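Local coordinates for catalase (Corynebacterium glutamicum atcc 13032, PDB 4B7H), which breaks hydrogen peroxide down to water and oxygen at a haem centre and is inhibited by nitric oxide, at the interface of chains A and B and the interface of chains A and C. Residues are numbered along the deposited sequence; one frame, centred on the assembly and turned at random. Chains: chain A/B/C, Catalase.

Contact 1: the interface of chains A and B. Residues chain A 174, 178, 182, 484, 486-487; chain B 397, 401-402.
A two-fold, polar subunit interface joins chains A and B of this haem catalase, a family whose members are typically tetramers; a loop of chain B, led by B:Arg401, docks on helix 173-182 of chain A and helps hold the two subunits together. B:Arg401 starts from the crowded position between backbone N and carbonyl carbon (chi1 67°) and then runs extended as far as NE, so that its tip meets the tip of A:Asp174. Both NE and NH2 address the same carboxylate oxygen, side-on. NE of B:Arg401 lies 2.9 Å from OD2 of A:Asp174 in a fairly straight salt bridge on the syn lone pair. NH2 of B:Arg401 meets OD2 of A:Asp174 from above the carboxylate plane at 3.3 Å. The carboxylate and guanidinium planes stand 83° apart. OG of A:Ser484 and the phenol oxygen of B:Tyr402 lie over opposite faces of the guanidinium, each offset toward its rim. The other oxygen, OD1 of A:Asp174, is fixed within chain A by the amide and hydroxyl of A:Ser484 and by OG1 of A:Thr487, the last at 2.6 Å; this second shell sets the rotation of the acid. One turn along the helix, A:Asp178 turns OD2 to the backbone of B:Arg401, accepting hydrogen bonds from its amide N at 2.8 Å on the syn side and from the phenol OH of B:Tyr397 at 2.6 Å on the anti side. OD1 of A:Asp178 receives NE of A:Arg182 at 2.8 Å, a same-chain salt bridge that probably helps keep the acid charged. A:Arg182 crosses at about a right angle beside CA and CB of B:Arg401. Water 1 joins OD2 of A:Asp174, at 2.7 Å, to both tyrosine hydroxyls.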
loop_
_atom_site.group_PDB
_atom_site.type_symbol
_atom_site.label_atom_id
_atom_site.label_comp_id
_atom_site.label_asym_id
_atom_site.label_seq_id
_atom_site.Cartn_x
_atom_site.Cartn_y
_atom_site.Cartn_z
ATOM N N ASP A 174 -29.476 10.407 -16.081
ATOM C CA ASP A 174 -30.431 9.310 -15.992
ATOM C C ASP A 174 -30.146 8.453 -14.766
ATOM O O ASP A 174 -31.057 8.087 -14.021
ATOM C CB ASP A 174 -30.422 8.429 -17.235
ATOM C CG ASP A 174 -31.546 7.424 -17.216
ATOM O OD1 ASP A 174 -32.678 7.824 -17.540
ATOM O OD2 ASP A 174 -31.325 6.255 -16.829
ATOM N N ASP A 178 -32.713 7.929 -11.837
ATOM C CA ASP A 178 -33.173 6.548 -11.703
ATOM C C ASP A 178 -33.009 6.118 -10.249
ATOM O O ASP A 178 -33.940 5.573 -9.644
ATOM C CB ASP A 178 -32.391 5.613 -12.634
ATOM C CG ASP A 178 -32.974 4.209 -12.685
ATOM O OD1 ASP A 178 -34.216 4.077 -12.708
ATOM O OD2 ASP A 178 -32.183 3.235 -12.699
ATOM N N ARG A 182 -36.163 5.670 -7.467
ATOM C CA ARG A 182 -36.333 4.311 -6.967
ATOM C C ARG A 182 -36.007 4.219 -5.476
ATOM O O ARG A 182 -36.298 3.208 -4.836
ATOM C CB ARG A 182 -35.517 3.316 -7.797
ATOM C CG ARG A 182 -36.042 3.174 -9.224
ATOM C CD ARG A 182 -35.229 2.197 -10.079
ATOM N NE ARG A 182 -35.795 2.157 -11.420
ATOM C CZ ARG A 182 -36.846 1.417 -11.759
ATOM N NH1 ARG A 182 -37.421 0.625 -10.860
ATOM N NH2 ARG A 182 -37.325 1.468 -12.994
ATOM N N SER A 484 -33.532 9.548 -19.626
ATOM C CA SER A 484 -34.169 8.748 -20.665
ATOM C C SER A 484 -35.679 8.901 -20.623
ATOM O O SER A 484 -36.241 9.397 -19.639
ATOM C CB SER A 484 -33.813 7.275 -20.478
ATOM O OG SER A 484 -34.493 6.729 -19.358
ATOM N N ALA A 486 -37.720 6.504 -20.289
ATOM C CA ALA A 486 -38.192 5.621 -19.220
ATOM C C ALA A 486 -38.197 6.336 -17.874
ATOM O O ALA A 486 -39.062 6.104 -17.029
ATOM C CB ALA A 486 -37.323 4.376 -19.141
ATOM N N THR A 487 -37.209 7.199 -17.670
ATOM C CA THR A 487 -37.051 7.870 -16.389
ATOM C C THR A 487 -37.990 9.068 -16.217
ATOM O O THR A 487 -38.363 9.406 -15.092
ATOM C CB THR A 487 -35.577 8.261 -16.216
ATOM O OG1 THR A 487 -34.797 7.059 -16.211
ATOM C CG2 THR A 487 -35.323 9.016 -14.910
ATOM N N TYR B 397 -25.315 0.689 -9.374
ATOM C CA TYR B 397 -26.125 1.037 -8.213
ATOM C C TYR B 397 -27.406 0.214 -8.266
ATOM O O TYR B 397 -27.892 -0.108 -9.352
ATOM C CB TYR B 397 -26.483 2.536 -8.261
ATOM C CG TYR B 397 -27.316 2.878 -9.480
ATOM C CD1 TYR B 397 -26.721 3.041 -10.731
ATOM C CD2 TYR B 397 -28.698 2.986 -9.392
ATOM C CE1 TYR B 397 -27.483 3.309 -11.856
ATOM C CE2 TYR B 397 -29.470 3.263 -10.510
ATOM C CZ TYR B 397 -28.860 3.420 -11.744
ATOM O OH TYR B 397 -29.602 3.678 -12.877
ATOM N N ARG B 401 -33.105 0.585 -13.100
ATOM C CA ARG B 401 -34.103 0.222 -14.105
ATOM C C ARG B 401 -33.703 -0.924 -15.032
ATOM O O ARG B 401 -34.438 -1.243 -15.978
ATOM C CB ARG B 401 -34.483 1.437 -14.943
ATOM C CG ARG B 401 -33.373 1.998 -15.836
ATOM C CD ARG B 401 -33.910 3.249 -16.529
ATOM N NE ARG B 401 -32.972 3.941 -17.411
ATOM C CZ ARG B 401 -32.850 3.688 -18.710
ATOM N NH1 ARG B 401 -33.587 2.734 -19.262
ATOM N NH2 ARG B 401 -31.990 4.373 -19.454
ATOM N N TYR B 402 -32.559 -1.546 -14.755
ATOM C CA TYR B 402 -32.051 -2.640 -15.579
ATOM C C TYR B 402 -32.252 -4.008 -14.911
ATOM O O TYR B 402 -33.209 -4.179 -14.154
ATOM C CB TYR B 402 -30.591 -2.384 -15.932
ATOM C CG TYR B 402 -30.352 -0.961 -16.389
ATOM C CD1 TYR B 402 -30.608 -0.574 -17.703
ATOM C CD2 TYR B 402 -29.865 -0.004 -15.505
ATOM C CE1 TYR B 402 -30.391 0.738 -18.117
ATOM C CE2 TYR B 402 -29.653 1.298 -15.898
ATOM C CZ TYR B 402 -29.907 1.665 -17.204
ATOM O OH TYR B 402 -29.685 2.969 -17.588
HETATM O O HOH W 1 -29.410 4.789 -15.532
#

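Contact 2: the interface of chains A and C. Residues chain A 343, 438-442; chain C 35-38, 46.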
loop_
_atom_site.group_PDB
_atom_site.type_symbol
_atom_site.label_atom_id
_atom_site.label_comp_id
_atom_site.label_asym_id
_atom_site.label_seq_id
_atom_site.Cartn_x
_atom_site.Cartn_y
_atom_site.Cartn_z
ATOM N N ARG A 343 -29.454 4.439 11.711
ATOM C CA ARG A 343 -28.647 3.410 11.056
ATOM C C ARG A 343 -27.569 4.001 10.151
ATOM O O ARG A 343 -26.524 3.376 9.936
ATOM C CB ARG A 343 -29.526 2.435 10.267
ATOM C CG ARG A 343 -30.551 1.718 11.120
ATOM C CD ARG A 343 -31.423 0.824 10.280
ATOM N NE ARG A 343 -32.568 0.374 11.055
ATOM C CZ ARG A 343 -33.596 -0.277 10.528
ATOM N NH1 ARG A 343 -33.597 -0.551 9.231
ATOM N NH2 ARG A 343 -34.620 -0.640 11.292
ATOM N N ASP A 438 -34.949 -9.904 18.396
ATOM C CA ASP A 438 -34.279 -10.714 17.375
ATOM C C ASP A 438 -33.442 -9.887 16.410
ATOM O O ASP A 438 -33.765 -8.727 16.143
ATOM C CB ASP A 438 -35.311 -11.465 16.528
ATOM C CG ASP A 438 -36.146 -12.431 17.332
ATOM O OD1 ASP A 438 -35.611 -13.075 18.256
ATOM O OD2 ASP A 438 -37.352 -12.546 17.035
ATOM N N LEU A 439 -32.392 -10.502 15.863
ATOM C CA LEU A 439 -31.704 -9.918 14.715
ATOM C C LEU A 439 -32.716 -9.898 13.578
ATOM O O LEU A 439 -33.298 -10.936 13.240
ATOM C CB LEU A 439 -30.473 -10.738 14.297
ATOM C CG LEU A 439 -29.194 -10.656 15.145
ATOM C CD1 LEU A 439 -29.290 -11.554 16.373
ATOM C CD2 LEU A 439 -27.954 -11.004 14.325
ATOM N N VAL A 440 -32.941 -8.718 13.008
ATOM C CA VAL A 440 -33.935 -8.543 11.957
ATOM C C VAL A 440 -33.453 -7.571 10.902
ATOM O O VAL A 440 -32.501 -6.815 11.120
ATOM C CB VAL A 440 -35.276 -7.986 12.506
ATOM C CG1 VAL A 440 -35.995 -9.018 13.383
ATOM C CG2 VAL A 440 -35.060 -6.668 13.262
ATOM N N ARG A 441 -34.122 -7.588 9.756
ATOM C CA ARG A 441 -34.020 -6.496 8.798
ATOM C C ARG A 441 -35.411 -5.899 8.748
ATOM O O ARG A 441 -36.325 -6.511 8.212
ATOM C CB ARG A 441 -33.565 -7.000 7.428
ATOM C CG ARG A 441 -32.151 -7.547 7.444
ATOM C CD ARG A 441 -31.747 -8.066 6.081
ATOM N NE ARG A 441 -30.413 -8.658 6.118
ATOM C CZ ARG A 441 -30.167 -9.932 6.397
ATOM N NH1 ARG A 441 -31.173 -10.767 6.664
ATOM N NH2 ARG A 441 -28.909 -10.369 6.427
ATOM N N ALA A 442 -35.570 -4.716 9.333
ATOM C CA ALA A 442 -36.899 -4.176 9.608
ATOM C C ALA A 442 -36.998 -2.700 9.258
ATOM O O ALA A 442 -35.990 -1.994 9.210
ATOM C CB ALA A 442 -37.232 -4.369 11.081
ATOM N N ILE C 35 -31.626 -2.796 3.246
ATOM C CA ILE C 35 -31.816 -2.701 4.696
ATOM C C ILE C 35 -30.714 -3.467 5.423
ATOM O O ILE C 35 -30.446 -4.617 5.080
ATOM C CB ILE C 35 -33.193 -3.284 5.118
ATOM C CG1 ILE C 35 -34.327 -2.587 4.354
ATOM C CG2 ILE C 35 -33.400 -3.186 6.638
ATOM C CD1 ILE C 35 -35.732 -3.105 4.700
ATOM N N SER C 36 -30.093 -2.842 6.431
ATOM C CA SER C 36 -29.060 -3.504 7.231
ATOM C C SER C 36 -29.669 -4.158 8.473
ATOM O O SER C 36 -30.769 -3.801 8.899
ATOM C CB SER C 36 -27.937 -2.533 7.617
ATOM O OG SER C 36 -28.432 -1.371 8.265
ATOM N N ALA C 37 -28.948 -5.118 9.049
ATOM C CA ALA C 37 -29.476 -5.929 10.146
ATOM C C ALA C 37 -29.251 -5.272 11.508
ATOM O O ALA C 37 -28.155 -4.781 11.809
ATOM C CB ALA C 37 -28.860 -7.326 10.110
ATOM N N THR C 38 -30.297 -5.273 12.329
ATOM C CA THR C 38 -30.258 -4.643 13.640
ATOM C C THR C 38 -30.801 -5.588 14.710
ATOM O O THR C 38 -31.523 -6.550 14.410
ATOM C CB THR C 38 -31.065 -3.319 13.660
ATOM O OG1 THR C 38 -32.419 -3.573 13.256
ATOM C CG2 THR C 38 -30.453 -2.284 12.714
ATOM N N VAL C 46 -25.958 -4.560 14.075
ATOM C CA VAL C 46 -25.090 -5.644 14.503
ATOM C C VAL C 46 -23.782 -5.611 13.721
ATOM O O VAL C 46 -23.728 -5.147 12.568
ATOM C CB VAL C 46 -25.767 -7.020 14.364
ATOM C CG1 VAL C 46 -27.092 -7.041 15.133
ATOM C CG2 VAL C 46 -25.990 -7.360 12.896
HETATM O O HOH W 2 -28.639 -6.616 5.516
HETATM O O HOH W 3 -26.618 1.122 8.195
HETATM O O HOH W 4 -33.184 -3.581 10.485
#
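C:Thr38 places OG1 in the crowded position between its backbone N and carbonyl carbon (chi1 57°), which leaves CG2 anti to the carbonyl carbon and facing A:Arg343; that arginine, with CG likewise anti to its carbonyl carbon (chi1 -59°), runs extended from helix 343-359 toward the short strand 439-441. The motif is an antiparallel beta bridge between subunits of the catalase, in which A:Val440 pairs with C:Thr38. Their backbones exchange two nearly straight hydrogen bonds: the amide N of A:Val440 to the carbonyl O of C:Thr38 at 2.9 Å, and the amide N of C:Thr38 to the carbonyl O of A:Val440, also at 2.9 Å. Each donor lies almost along the C=O axis. Such pairing is blind to side-chain identity, so any selectivity probably comes from the packing around it. The C:Thr38 side chain crosses that of A:Arg343 at about a right angle, CG2 of C:Thr38 lying 3.8 Å from NE of A:Arg343, while CG2 of C:Ile35 sits 3.7 Å from NH1 of A:Arg343 and also approaches CB of A:Arg441. At the far end of the bridge, CD2 of A:Leu439 and CG1 of C:Val46 touch obliquely. NH1 and NH2 of A:Arg343 grip the carbonyl O of A:Ala442 end-on, each at 2.8 Å, holding the guanidinium in place within chain A. Over one face of it lies water 4, which meets OG1 of C:Thr38 at 2.9 Å, the carbonyl O of C:Ser36 and the amide N of A:Ala442. Water 2 joins NE of A:Arg441 to the carbonyl O of C:Ile35, and water 3 links OG of C:Ser36 to the carbonyl O of A:Arg343.

Contact 1 and contact 2 lie about 27 Å apart, measured between the centres of their C-alpha atoms, and share no residue. On chain A, contact 1 uses helix 173-182 and the start of helix 487-498, whereas contact 2 uses strand 439-441 and the start of helix 343-359, so in these patches chain A meets B and C through different elements. Their chemistry differs too: charged side chains dominate the first, backbone pairing the second. Because each interface is two-fold symmetric, both patches recur with the chains exchanged, and together they probably help hold the four subunits of the deposited assembly together about two different two-fold axes.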